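Local coordinates for protein ORF 37 (Human herpesvirus 8 type M, PDB 3FHD) that cuts viral DNA as a PD-(D/E)XK-type endonuclease and exonuclease that accepts double- and single-stranded substrates and helps process branched replication intermediates into packaged linear genomes, at residues Ala30-Glu35 with Met86-Phe91; Val117-Val122 with Tyr126-Gln131; Arg341-Thr344 with Leu349-Glu352; Ile354-Thr359 with Tyr465-Ala470; Arg432-Gln437 with Asp447-His452. All coordinates share one frame; numbering follows the deposited sequence.

Following the chain from the N terminus, interaction 1 closes a long, mostly helical loop by fastening the N-terminal turn to helix 83-100. Interaction 2 is local: the loop 117-122 folds back on helix 122-130. The two touch, with Tyr90 OH probably hydrogen-bonded to Leu119 O. Interaction 3 is another short closure, onto helix 348-355. The C-terminal end of that helix enters interaction 4, which reaches across 105 residues to the start of helix 468-489. Interactions 3 and 4 pack together through Glu352 and Pro467. Interaction 5, beyond strand 423-432, is nested inside the loop of interaction 4, yet their centres lie about 39 Å apart.

Interaction 1 (Ala30-Glu35 with Met86-Phe91); sequences ADLFSE and MAYNYF
Leu32 and Phe33 sit at the two central positions of a type I beta turn, Asp31 to Ser34, and press against Tyr88 and Phe91 on helix 83-100. The turn belongs to the N-terminal segment of this alkaline nuclease and lies in its helical part, away from the magnesium site. An Asx turn supports it: Phe33 N donates to Asp31 OD1 at 2.9 Å, meeting the oxygen from above the carboxylate plane.

The two branches of Leu32 do different work. CD1 lies 3.9 Å from Tyr88 CE1, while CD2 lies 3.6 Å from the carbonyl oxygen of Phe91. Tyr88 has CG anti to its backbone N (chi1 166°), which swings its ring to Leu32. The hydroxyl of Tyr88 is hydrogen-bonded to Leu57 O.

Phe33 and Phe91 form an edge-to-face pair. The edge of Phe33 points at one face of Phe91, with the ring centroids 4.8 Å apart and the planes at 54°. The CE1 atom of Phe33 stands 3.5 Å above the plane of the Phe91 ring, offset toward its rim. The opposite face of Phe91 is covered by CD2 of Tyr90, the preceding residue on the helix. Val125 of helix 122-130 also packs on Phe91, and His65 meets the ring of Phe33.

One polar link joins the backbones. A water lies at the edge of the Phe91 ring, in its plane. It donates to Leu32 O and, at 2.7 Å, to Phe91 O.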
# COMPACT_ATOMS: atom_id res chain seq x y z
N ALA A 30 6.42 14.31 -23.06
CA ALA A 30 6.13 13.18 -23.93
C ALA A 30 4.69 13.27 -24.35
O ALA A 30 3.87 13.91 -23.69
CB ALA A 30 6.39 11.85 -23.21
N ASP A 31 4.38 12.65 -25.47
CA ASP A 31 3.03 12.71 -25.99
C ASP A 31 2.43 11.32 -25.96
O ASP A 31 2.83 10.46 -26.74
CB ASP A 31 3.06 13.30 -27.40
CG ASP A 31 1.67 13.69 -27.92
OD1 ASP A 31 0.67 13.53 -27.19
OD2 ASP A 31 1.59 14.15 -29.08
N LEU A 32 1.47 11.10 -25.06
CA LEU A 32 0.72 9.84 -25.06
C LEU A 32 -0.01 9.64 -26.38
O LEU A 32 -0.38 8.54 -26.73
CB LEU A 32 -0.27 9.75 -23.88
CG LEU A 32 0.24 9.36 -22.48
CD1 LEU A 32 -0.89 9.31 -21.45
CD2 LEU A 32 1.02 8.06 -22.51
N PHE A 33 -0.23 10.74 -27.11
CA PHE A 33 -0.93 10.68 -28.39
C PHE A 33 0.01 10.65 -29.58
O PHE A 33 -0.42 10.42 -30.71
CB PHE A 33 -1.98 11.81 -28.47
CG PHE A 33 -3.07 11.66 -27.45
CD1 PHE A 33 -4.08 10.73 -27.64
CD2 PHE A 33 -3.06 12.41 -26.28
CE1 PHE A 33 -5.09 10.57 -26.67
CE2 PHE A 33 -4.05 12.26 -25.31
CZ PHE A 33 -5.07 11.34 -25.50
N SER A 34 1.30 10.86 -29.33
CA SER A 34 2.30 10.79 -30.40
C SER A 34 2.50 9.33 -30.78
O SER A 34 2.44 8.45 -29.93
CB SER A 34 3.62 11.38 -29.94
OG SER A 34 4.64 11.11 -30.90
N GLU A 35 2.76 9.08 -32.06
CA GLU A 35 3.05 7.71 -32.50
C GLU A 35 4.55 7.34 -32.39
O GLU A 35 4.92 6.18 -32.60
CB GLU A 35 2.51 7.45 -33.92
N MET A 86 -9.70 3.53 -17.58
CA MET A 86 -9.40 2.40 -18.50
C MET A 86 -8.80 2.92 -19.81
O MET A 86 -7.78 2.41 -20.26
CB MET A 86 -10.65 1.55 -18.79
CG MET A 86 -11.07 0.64 -17.63
SD MET A 86 -9.79 -0.50 -17.03
CE MET A 86 -10.03 -0.22 -15.33
N ALA A 87 -9.40 3.98 -20.37
CA ALA A 87 -8.88 4.66 -21.59
C ALA A 87 -7.43 5.14 -21.38
O ALA A 87 -6.56 4.89 -22.24
CB ALA A 87 -9.77 5.86 -21.95
N TYR A 88 -7.19 5.84 -20.28
CA TYR A 88 -5.83 6.25 -19.88
C TYR A 88 -4.86 5.07 -19.80
O TYR A 88 -3.75 5.15 -20.34
CB TYR A 88 -5.84 6.99 -18.53
CG TYR A 88 -4.45 7.14 -17.92
CD1 TYR A 88 -3.50 7.97 -18.51
CD2 TYR A 88 -4.08 6.40 -16.78
CE1 TYR A 88 -2.19 8.09 -17.97
CE2 TYR A 88 -2.78 6.50 -16.24
CZ TYR A 88 -1.86 7.37 -16.84
OH TYR A 88 -0.58 7.47 -16.31
N ASN A 89 -5.27 3.99 -19.11
CA ASN A 89 -4.41 2.79 -19.00
C ASN A 89 -3.98 2.31 -20.39
O ASN A 89 -2.81 1.98 -20.63
CB ASN A 89 -5.09 1.64 -18.25
CG ASN A 89 -4.90 1.74 -16.71
OD1 ASN A 89 -4.25 0.88 -16.11
ND2 ASN A 89 -5.42 2.78 -16.11
N TYR A 90 -4.92 2.27 -21.33
CA TYR A 90 -4.56 1.88 -22.69
C TYR A 90 -3.48 2.77 -23.31
O TYR A 90 -2.46 2.26 -23.78
CB TYR A 90 -5.80 1.80 -23.60
CG TYR A 90 -5.38 1.62 -25.04
CD1 TYR A 90 -4.85 0.39 -25.49
CD2 TYR A 90 -5.48 2.67 -25.96
CE1 TYR A 90 -4.44 0.23 -26.82
CE2 TYR A 90 -5.07 2.51 -27.31
CZ TYR A 90 -4.56 1.30 -27.71
OH TYR A 90 -4.18 1.13 -29.03
N PHE A 91 -3.69 4.08 -23.33
CA PHE A 91 -2.70 5.01 -23.89
C PHE A 91 -1.35 4.94 -23.17
O PHE A 91 -0.28 5.01 -23.82
CB PHE A 91 -3.23 6.46 -23.86
CG PHE A 91 -4.32 6.72 -24.89
CD1 PHE A 91 -3.99 6.82 -26.24
CD2 PHE A 91 -5.65 6.80 -24.51
CE1 PHE A 91 -4.99 7.03 -27.22
CE2 PHE A 91 -6.65 7.02 -25.46
CZ PHE A 91 -6.32 7.13 -26.83
O HOH W 1 -0.05 6.14 -26.28

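Interaction 2 (Val117-Val122 with Tyr126-Gln131); sequences VRLLDV and YAACSQ
Leu119 points its side chain at Ala128, and the methyl groups Leu119 CD1 and Ala128 CB meet at 4.2 Å. The contact is a light one. Phe114 also touches both Leu119 and Ala128.

Val122 and Tyr126 meet through their backbones, while their side chains diverge. Tyr126 N donates to Val122 O at 2.9 Å, with an N-H...O angle of 164°. This is a first-turn i to i+4 bond of helix 122-130. Asp121 occupies the N-cap position just before the helix, and its OD2 is hydrogen-bonded to Ser124 OG. The loop runs straight into the helix, and Leu119 packs against its second turn at Ala128.

The CB of Tyr126 passes 3.3 Å from Val122 O, but the ring leads away from the loop. The first torsion explains this: with CG opposite the backbone N (chi1 179°), the ring is sent off toward Trp71, whose own ring it meets. The tyrosine hydroxyl is hydrogen-bonded to Ser80 N, so the polar end of this side chain is held well apart from residues 117-122. Val122 turns its own side chain to Phe33, in the turn that packs on helix 83-100.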
# COMPACT_ATOMS: atom_id res chain seq x y z
N VAL A 117 -8.93 -4.10 -33.34
CA VAL A 117 -8.44 -2.88 -34.00
C VAL A 117 -7.52 -2.03 -33.09
O VAL A 117 -7.84 -1.81 -31.92
CB VAL A 117 -9.63 -2.01 -34.48
CG1 VAL A 117 -9.16 -0.69 -35.10
CG2 VAL A 117 -10.47 -2.79 -35.46
N ARG A 118 -6.39 -1.56 -33.63
CA ARG A 118 -5.47 -0.72 -32.86
C ARG A 118 -5.93 0.75 -32.79
O ARG A 118 -5.39 1.61 -33.50
CB ARG A 118 -4.03 -0.82 -33.40
CG ARG A 118 -2.96 -0.54 -32.37
CD ARG A 118 -1.65 -0.06 -32.98
NE ARG A 118 -0.76 0.48 -31.94
CZ ARG A 118 0.57 0.50 -31.99
NH1 ARG A 118 1.23 0.01 -33.05
NH2 ARG A 118 1.26 1.01 -30.97
N LEU A 119 -6.91 1.04 -31.93
CA LEU A 119 -7.48 2.38 -31.84
C LEU A 119 -6.47 3.42 -31.37
O LEU A 119 -5.67 3.17 -30.47
CB LEU A 119 -8.71 2.38 -30.93
CG LEU A 119 -9.90 1.47 -31.26
CD1 LEU A 119 -10.96 1.58 -30.16
CD2 LEU A 119 -10.49 1.77 -32.64
N LEU A 120 -6.51 4.59 -32.00
CA LEU A 120 -5.54 5.64 -31.75
C LEU A 120 -6.16 6.93 -31.24
O LEU A 120 -5.46 7.75 -30.65
CB LEU A 120 -4.75 5.95 -33.04
CG LEU A 120 -3.84 4.84 -33.56
CD1 LEU A 120 -3.61 5.02 -35.06
CD2 LEU A 120 -2.53 4.76 -32.77
N ASP A 121 -7.46 7.11 -31.48
CA ASP A 121 -8.17 8.34 -31.08
C ASP A 121 -8.92 8.17 -29.75
O ASP A 121 -9.44 7.09 -29.45
CB ASP A 121 -9.13 8.78 -32.19
CG ASP A 121 -10.27 7.81 -32.38
OD1 ASP A 121 -10.00 6.60 -32.58
OD2 ASP A 121 -11.44 8.25 -32.31
N VAL A 122 -8.97 9.24 -28.96
CA VAL A 122 -9.58 9.17 -27.64
C VAL A 122 -11.09 8.87 -27.69
O VAL A 122 -11.57 8.09 -26.89
CB VAL A 122 -9.23 10.38 -26.74
CG1 VAL A 122 -9.90 11.67 -27.26
CG2 VAL A 122 -9.58 10.12 -25.31
N TYR A 126 -12.24 5.59 -25.67
CA TYR A 126 -13.20 5.82 -24.59
C TYR A 126 -14.49 5.01 -24.76
O TYR A 126 -14.96 4.40 -23.80
CB TYR A 126 -13.52 7.32 -24.38
CG TYR A 126 -14.53 7.45 -23.28
CD1 TYR A 126 -14.12 7.47 -21.93
CD2 TYR A 126 -15.89 7.44 -23.57
CE1 TYR A 126 -15.05 7.52 -20.93
CE2 TYR A 126 -16.84 7.49 -22.56
CZ TYR A 126 -16.40 7.53 -21.25
OH TYR A 126 -17.33 7.57 -20.25
N ALA A 127 -15.09 5.05 -25.95
CA ALA A 127 -16.33 4.32 -26.22
C ALA A 127 -16.15 2.81 -25.95
O ALA A 127 -16.96 2.20 -25.26
CB ALA A 127 -16.80 4.58 -27.63
N ALA A 128 -15.08 2.23 -26.46
CA ALA A 128 -14.79 0.80 -26.27
C ALA A 128 -14.55 0.46 -24.79
O ALA A 128 -15.01 -0.58 -24.29
CB ALA A 128 -13.58 0.38 -27.12
N CYS A 129 -13.81 1.33 -24.11
CA CYS A 129 -13.62 1.20 -22.65
C CYS A 129 -14.94 1.34 -21.89
O CYS A 129 -15.17 0.61 -20.93
CB CYS A 129 -12.59 2.20 -22.13
SG CYS A 129 -10.94 1.75 -22.68
N SER A 130 -15.82 2.23 -22.35
CA SER A 130 -17.13 2.37 -21.74
C SER A 130 -17.97 1.09 -21.82
O SER A 130 -18.91 0.90 -21.03
CB SER A 130 -17.91 3.52 -22.38
OG SER A 130 -19.01 3.85 -21.55
N GLN A 131 -17.63 0.23 -22.79
CA GLN A 131 -18.39 -1.00 -23.08
C GLN A 131 -17.79 -2.25 -22.41
O GLN A 131 -18.31 -3.37 -22.57
CB GLN A 131 -18.50 -1.19 -24.61
CG GLN A 131 -19.40 -0.17 -25.30
CD GLN A 131 -19.16 -0.08 -26.82
OE1 GLN A 131 -18.75 -1.06 -27.45
NE2 GLN A 131 -19.45 1.09 -27.40

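Interaction 3 (Arg341-Thr344 with Leu349-Glu352); sequences RKLT and LIRE. With SO4 (sulfate ion), chain D.
Leu343 makes the apolar contact, with its side chain directed at helix 348-355. Its CD2 lies 3.7 Å from Ile350 CG2, and the two side chains cross at about a right angle. Ile350 holds CG2 anti to its backbone N, beside the carbonyl carbon; the rest of this buried residue leads away and touches Arg392.

The second kind of contact is a guanidinium laid over an aliphatic side chain. Leu343 CD1 sits over one face of the Arg351 guanidinium, 3.8 Å from Arg351 NH1. The arginine chain bends at chi3 (-61°), which folds the group back over Leu343. At the edge of the same guanidinium, near its plane, Thr344 O lies 3.1 Å from Arg351 NH2.

Residues 341-344 form the lead-in to helix 348-355, which carries Ile350 and Arg351. Thr344 OG1 is hydrogen-bonded to Leu346 N, and backbone bonds of Arg341 to Leu319 and of Leu343 to Gly317 tie the loop down.

Away from the helix, Arg341 hydrogen-bonds a sulfate, probably from the crystallisation liquor. Arg341 NH1 donates to sulfate O3 at 2.8 Å, nearly straight (163°). The bond from Arg341 NH2 to sulfate O1, at 2.7 Å, is more bent.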
# COMPACT_ATOMS: atom_id res chain seq x y z
N ARG A 341 -8.85 14.72 25.65
CA ARG A 341 -10.09 14.75 24.86
C ARG A 341 -10.94 13.49 25.04
O ARG A 341 -10.43 12.38 24.95
CB ARG A 341 -9.78 14.96 23.37
CG ARG A 341 -9.60 16.43 22.95
CD ARG A 341 -9.31 16.56 21.45
NE ARG A 341 -10.53 16.61 20.62
CZ ARG A 341 -10.55 16.49 19.29
NH1 ARG A 341 -11.71 16.55 18.63
NH2 ARG A 341 -9.42 16.31 18.61
N LYS A 342 -12.24 13.68 25.29
CA LYS A 342 -13.19 12.57 25.37
C LYS A 342 -13.77 12.28 23.99
O LYS A 342 -13.78 13.15 23.12
CB LYS A 342 -14.33 12.88 26.35
CG LYS A 342 -13.90 12.87 27.81
CD LYS A 342 -14.95 13.48 28.73
CE LYS A 342 -14.36 13.71 30.13
NZ LYS A 342 -15.23 14.58 30.96
N LEU A 343 -14.22 11.04 23.78
CA LEU A 343 -15.09 10.71 22.64
C LEU A 343 -16.44 11.38 22.84
O LEU A 343 -17.01 11.35 23.95
CB LEU A 343 -15.29 9.20 22.53
CG LEU A 343 -14.09 8.29 22.29
CD1 LEU A 343 -14.39 6.86 22.69
CD2 LEU A 343 -13.67 8.35 20.83
N THR A 344 -16.96 12.02 21.79
CA THR A 344 -18.27 12.67 21.85
C THR A 344 -19.27 11.75 21.14
O THR A 344 -18.87 10.72 20.59
CB THR A 344 -18.24 14.08 21.19
OG1 THR A 344 -18.15 13.93 19.76
CG2 THR A 344 -17.05 14.92 21.69
N LEU A 349 -18.18 6.37 14.75
CA LEU A 349 -17.34 5.51 13.90
C LEU A 349 -16.08 5.08 14.65
O LEU A 349 -15.73 3.91 14.65
CB LEU A 349 -16.99 6.22 12.59
CG LEU A 349 -16.27 5.39 11.51
CD1 LEU A 349 -16.77 5.80 10.14
CD2 LEU A 349 -14.76 5.51 11.62
N ILE A 350 -15.41 6.03 15.32
CA ILE A 350 -14.22 5.71 16.14
C ILE A 350 -14.54 4.68 17.23
O ILE A 350 -13.82 3.69 17.39
CB ILE A 350 -13.50 6.98 16.70
CG1 ILE A 350 -12.72 7.71 15.60
CG2 ILE A 350 -12.52 6.61 17.82
CD1 ILE A 350 -11.55 6.93 15.02
N ARG A 351 -15.63 4.90 17.96
CA ARG A 351 -16.05 3.97 19.00
C ARG A 351 -16.22 2.54 18.46
O ARG A 351 -15.76 1.57 19.09
CB ARG A 351 -17.33 4.45 19.67
CG ARG A 351 -17.39 4.12 21.13
CD ARG A 351 -18.74 4.52 21.74
NE ARG A 351 -18.98 5.96 21.63
CZ ARG A 351 -18.64 6.86 22.55
NH1 ARG A 351 -18.01 6.51 23.68
NH2 ARG A 351 -18.93 8.14 22.33
N GLU A 352 -16.86 2.43 17.30
CA GLU A 352 -17.12 1.14 16.65
C GLU A 352 -15.80 0.45 16.24
O GLU A 352 -15.65 -0.77 16.40
CB GLU A 352 -18.04 1.36 15.45
CG GLU A 352 -18.25 0.17 14.52
CD GLU A 352 -19.46 -0.68 14.89
OE1 GLU A 352 -19.72 -0.90 16.10
OE2 GLU A 352 -20.14 -1.15 13.94
S SO4 D . -10.08 16.83 15.16
O1 SO4 D . -9.05 17.28 16.10
O2 SO4 D . -9.65 15.55 14.58
O3 SO4 D . -11.36 16.65 15.86
O4 SO4 D . -10.25 17.83 14.11

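Interaction 4 (Ile354-Thr359 with Tyr465-Ala470); sequences ILHNST and YFPRGA
Asn357 and Tyr465 form the tight part of this contact. The side-chain amide of Asn357 pairs with the backbone of Tyr465 through two nearly straight hydrogen bonds. Asn357 holds CG beside its own backbone N (chi1 -72°), which brings the amide to the Tyr465 backbone. Tyr465 N donates to Asn357 OD1 at 2.8 Å, in the carbonyl plane and on a lone pair. Asn357 ND2 returns a bond to Tyr465 O at 3.0 Å, with that oxygen in the plane of the amide. One flat group thus serves both the N-H and the C=O of a single residue, which fixes its rotation. A further bond from ND2 to Cys353 O ties the amide to the last turn of helix 348-355. Asn357 is buried, and Val391 and Phe396 pack on it. Beside it, the carbonyl of His356 lies close to the Tyr465 ring, 3.3 Å from Tyr465 CD2. The hydroxyl of that tyrosine is bonded to Thr360 OG1.

The looser side is formed by the His356 side chain, which is exposed. Its ring atom ND1 comes 3.8 Å from Pro467 CG, and the two side chains slide past each other in opposite directions. ND1 is hydrogen-bonded to Glu352 O.

Pro467 is the N-cap residue of helix 468-489. The contact therefore joins the residues just past helix 348-355 to the junction between strand 455-464 and helix 468-489, while Phe466 turns to helix 394-412.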
# COMPACT_ATOMS: atom_id res chain seq x y z
N ILE A 354 -12.85 0.99 17.67
CA ILE A 354 -12.19 0.55 18.91
C ILE A 354 -12.81 -0.76 19.40
O ILE A 354 -12.09 -1.70 19.76
CB ILE A 354 -12.16 1.64 20.01
CG1 ILE A 354 -11.22 2.78 19.61
CG2 ILE A 354 -11.68 1.05 21.36
CD1 ILE A 354 -11.36 4.05 20.44
N LEU A 355 -14.15 -0.82 19.41
CA LEU A 355 -14.89 -2.03 19.76
C LEU A 355 -14.37 -3.30 19.05
O LEU A 355 -14.28 -4.37 19.67
CB LEU A 355 -16.40 -1.85 19.48
CG LEU A 355 -17.27 -3.01 19.95
CD1 LEU A 355 -17.17 -3.12 21.47
CD2 LEU A 355 -18.72 -2.82 19.51
N HIS A 356 -14.05 -3.17 17.77
CA HIS A 356 -13.58 -4.29 16.95
C HIS A 356 -12.07 -4.47 16.92
O HIS A 356 -11.57 -5.40 16.26
CB HIS A 356 -14.14 -4.14 15.53
CG HIS A 356 -15.59 -4.47 15.46
ND1 HIS A 356 -16.57 -3.56 15.79
CD2 HIS A 356 -16.22 -5.64 15.20
CE1 HIS A 356 -17.76 -4.15 15.69
NE2 HIS A 356 -17.57 -5.41 15.34
N ASN A 357 -11.35 -3.58 17.62
CA ASN A 357 -9.89 -3.64 17.68
C ASN A 357 -9.37 -3.55 19.11
O ASN A 357 -8.47 -2.76 19.42
CB ASN A 357 -9.24 -2.56 16.80
CG ASN A 357 -9.39 -2.85 15.32
OD1 ASN A 357 -8.67 -3.69 14.76
ND2 ASN A 357 -10.35 -2.18 14.69
N SER A 358 -9.94 -4.36 19.99
CA SER A 358 -9.52 -4.35 21.38
C SER A 358 -9.58 -5.73 22.04
O SER A 358 -9.64 -5.81 23.26
CB SER A 358 -10.30 -3.29 22.18
OG SER A 358 -11.70 -3.44 21.97
N THR A 359 -9.49 -6.79 21.24
CA THR A 359 -9.55 -8.20 21.71
C THR A 359 -8.32 -9.06 21.35
O THR A 359 -7.65 -9.59 22.24
CB THR A 359 -10.83 -8.92 21.20
OG1 THR A 359 -11.99 -8.17 21.60
CG2 THR A 359 -10.96 -10.35 21.78
N TYR A 465 -8.83 -5.05 12.27
CA TYR A 465 -10.19 -5.43 11.83
C TYR A 465 -10.97 -4.19 11.37
O TYR A 465 -10.74 -3.10 11.91
CB TYR A 465 -10.93 -6.16 12.95
CG TYR A 465 -10.19 -7.38 13.50
CD1 TYR A 465 -10.32 -8.63 12.90
CD2 TYR A 465 -9.34 -7.26 14.60
CE1 TYR A 465 -9.63 -9.75 13.42
CE2 TYR A 465 -8.64 -8.35 15.10
CZ TYR A 465 -8.79 -9.60 14.51
OH TYR A 465 -8.11 -10.69 15.03
N PHE A 466 -11.87 -4.36 10.39
CA PHE A 466 -12.61 -3.24 9.78
C PHE A 466 -14.14 -3.48 9.74
O PHE A 466 -14.64 -4.24 8.89
CB PHE A 466 -12.11 -2.92 8.36
CG PHE A 466 -10.63 -2.71 8.28
CD1 PHE A 466 -10.06 -1.53 8.73
CD2 PHE A 466 -9.80 -3.72 7.77
CE1 PHE A 466 -8.67 -1.36 8.68
CE2 PHE A 466 -8.43 -3.56 7.71
CZ PHE A 466 -7.86 -2.39 8.18
N PRO A 467 -14.88 -2.80 10.64
CA PRO A 467 -16.35 -2.91 10.62
C PRO A 467 -16.88 -2.43 9.26
O PRO A 467 -16.30 -1.52 8.66
CB PRO A 467 -16.81 -1.96 11.75
CG PRO A 467 -15.58 -1.71 12.58
CD PRO A 467 -14.41 -1.84 11.66
N ARG A 468 -17.95 -3.05 8.77
CA ARG A 468 -18.41 -2.80 7.39
C ARG A 468 -18.95 -1.41 7.18
O ARG A 468 -18.69 -0.79 6.15
CB ARG A 468 -19.48 -3.82 6.98
CG ARG A 468 -18.89 -5.10 6.47
CD ARG A 468 -20.02 -6.07 6.13
NE ARG A 468 -19.67 -7.44 6.49
CZ ARG A 468 -20.55 -8.35 6.94
NH1 ARG A 468 -21.84 -8.03 7.08
NH2 ARG A 468 -20.12 -9.57 7.25
N GLY A 469 -19.76 -0.96 8.14
CA GLY A 469 -20.38 0.35 8.08
C GLY A 469 -19.31 1.43 8.10
O GLY A 469 -19.43 2.45 7.42
N ALA A 470 -18.25 1.19 8.88
CA ALA A 470 -17.16 2.14 9.01
C ALA A 470 -16.43 2.26 7.67
O ALA A 470 -16.21 3.37 7.20
CB ALA A 470 -16.19 1.72 10.11

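Interaction 5 (Arg432-Gln437 with Asp447-His452); sequences RKRGYQ and DALDPH
Arg434 leaves its backbone with CG anti to the carbonyl carbon (chi1 -69°) and runs extended from CG to NE, with chi2 at 178°. This straight chain carries the guanidinium across to the backbone of Leu449, Asp450 and Pro451. There, chi4 (-107°) turns the flat group so that one face looks at Pro451 O.

That oxygen lies 2.9 Å above the guanidinium plane, offset toward the rim. It is 3.0 Å from Arg434 NE, but the angle is too poor for a hydrogen bond. The N-H of NE is instead used by Val453 O, just past the segment. Arg434 NH2 lies 2.8 Å from Asp450 O. The same nitrogen donates to a water at 2.9 Å, and this water donates in turn to Leu449 O at 2.8 Å. Several backbone oxygens thus gather round the guanidinium, which probably favours its positive charge.

The contact joins the two ends of an excursion from the central mixed sheet of the PD-(D/E)XK nuclease fold. The chain leaves strand 423-432, makes the short hairpin 443-444 and 447-448, and returns into the neighbouring antiparallel strand 455-464.

Leu449 is buried and adds the apolar side. Its CB lies near the plane of the Arg434 guanidinium, at the edge, 3.9 Å from NH2. Cys442, Ile377 and Pro456 also touch Leu449. Next to it, Asp450 shapes the turn: its OD2 accepts from His452 N at 3.1 Å, an Asx turn in which the N-H comes in over the flat of the carboxylate.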
# COMPACT_ATOMS: atom_id res chain seq x y z
N ARG A 432 18.99 -2.50 15.02
CA ARG A 432 20.20 -1.99 15.65
C ARG A 432 21.35 -1.78 14.64
O ARG A 432 21.42 -2.44 13.59
CB ARG A 432 20.64 -2.86 16.84
CG ARG A 432 21.29 -4.20 16.47
CD ARG A 432 21.87 -4.87 17.72
NE ARG A 432 22.48 -6.19 17.44
CZ ARG A 432 23.67 -6.37 16.88
NH1 ARG A 432 24.41 -5.33 16.49
NH2 ARG A 432 24.14 -7.61 16.71
N LYS A 433 22.23 -0.83 14.96
CA LYS A 433 23.44 -0.64 14.20
C LYS A 433 24.36 -1.87 14.28
O LYS A 433 24.41 -2.57 15.31
CB LYS A 433 24.20 0.60 14.68
CG LYS A 433 23.49 1.96 14.44
CD LYS A 433 23.13 2.17 12.94
CE LYS A 433 22.71 3.63 12.66
NZ LYS A 433 22.27 3.83 11.23
N ARG A 434 25.06 -2.13 13.18
CA ARG A 434 26.16 -3.09 13.18
C ARG A 434 27.36 -2.54 13.93
O ARG A 434 27.65 -1.35 13.86
CB ARG A 434 26.58 -3.44 11.76
CG ARG A 434 25.57 -4.22 11.03
CD ARG A 434 26.09 -4.45 9.63
NE ARG A 434 25.05 -4.98 8.76
CZ ARG A 434 25.00 -6.24 8.35
NH1 ARG A 434 25.97 -7.09 8.73
NH2 ARG A 434 24.02 -6.65 7.55
N GLY A 435 28.02 -3.41 14.68
CA GLY A 435 29.16 -3.01 15.48
C GLY A 435 30.41 -3.68 14.97
O GLY A 435 30.35 -4.52 14.06
N TYR A 436 31.53 -3.33 15.58
CA TYR A 436 32.82 -3.85 15.17
C TYR A 436 32.95 -5.36 15.32
O TYR A 436 33.65 -5.99 14.55
CB TYR A 436 33.95 -3.11 15.89
CG TYR A 436 34.10 -1.69 15.39
CD1 TYR A 436 35.02 -1.38 14.38
CD2 TYR A 436 33.29 -0.66 15.90
CE1 TYR A 436 35.15 -0.07 13.91
CE2 TYR A 436 33.41 0.64 15.44
CZ TYR A 436 34.35 0.92 14.44
OH TYR A 436 34.47 2.21 13.97
N GLN A 437 32.24 -5.93 16.29
CA GLN A 437 32.34 -7.35 16.60
C GLN A 437 31.22 -8.21 15.96
O GLN A 437 31.20 -9.43 16.15
CB GLN A 437 32.35 -7.54 18.12
CG GLN A 437 33.55 -6.88 18.81
CD GLN A 437 33.59 -7.18 20.28
OE1 GLN A 437 33.52 -8.35 20.68
NE2 GLN A 437 33.74 -6.14 21.10
N ASP A 447 18.70 -16.76 3.14
CA ASP A 447 18.88 -15.39 2.67
C ASP A 447 19.93 -14.61 3.45
O ASP A 447 19.84 -14.48 4.67
CB ASP A 447 17.54 -14.63 2.75
CG ASP A 447 16.40 -15.35 2.04
OD1 ASP A 447 16.22 -16.58 2.24
OD2 ASP A 447 15.66 -14.67 1.29
N ALA A 448 20.91 -14.07 2.73
CA ALA A 448 21.91 -13.19 3.32
C ALA A 448 21.34 -11.78 3.46
O ALA A 448 20.53 -11.35 2.63
CB ALA A 448 23.15 -13.17 2.45
N LEU A 449 21.75 -11.07 4.51
CA LEU A 449 21.38 -9.66 4.70
C LEU A 449 22.40 -8.81 3.98
O LEU A 449 23.59 -9.09 4.08
CB LEU A 449 21.42 -9.28 6.18
CG LEU A 449 20.26 -9.50 7.14
CD1 LEU A 449 20.01 -10.98 7.33
CD2 LEU A 449 20.63 -8.86 8.46
N ASP A 450 21.97 -7.75 3.31
CA ASP A 450 22.95 -6.82 2.76
C ASP A 450 23.83 -6.30 3.91
O ASP A 450 23.29 -5.92 4.95
CB ASP A 450 22.33 -5.65 2.01
CG ASP A 450 23.39 -4.84 1.25
OD1 ASP A 450 23.99 -5.38 0.30
OD2 ASP A 450 23.67 -3.69 1.63
N PRO A 451 25.17 -6.30 3.73
CA PRO A 451 26.05 -5.85 4.83
C PRO A 451 25.85 -4.37 5.17
O PRO A 451 26.25 -3.92 6.25
CB PRO A 451 27.47 -6.10 4.28
CG PRO A 451 27.31 -6.17 2.79
CD PRO A 451 25.93 -6.71 2.53
N HIS A 452 25.23 -3.62 4.27
CA HIS A 452 24.94 -2.21 4.52
C HIS A 452 23.59 -1.93 5.20
O HIS A 452 23.31 -0.78 5.49
CB HIS A 452 25.08 -1.36 3.25
O HOH W 2 25.24 -8.93 6.30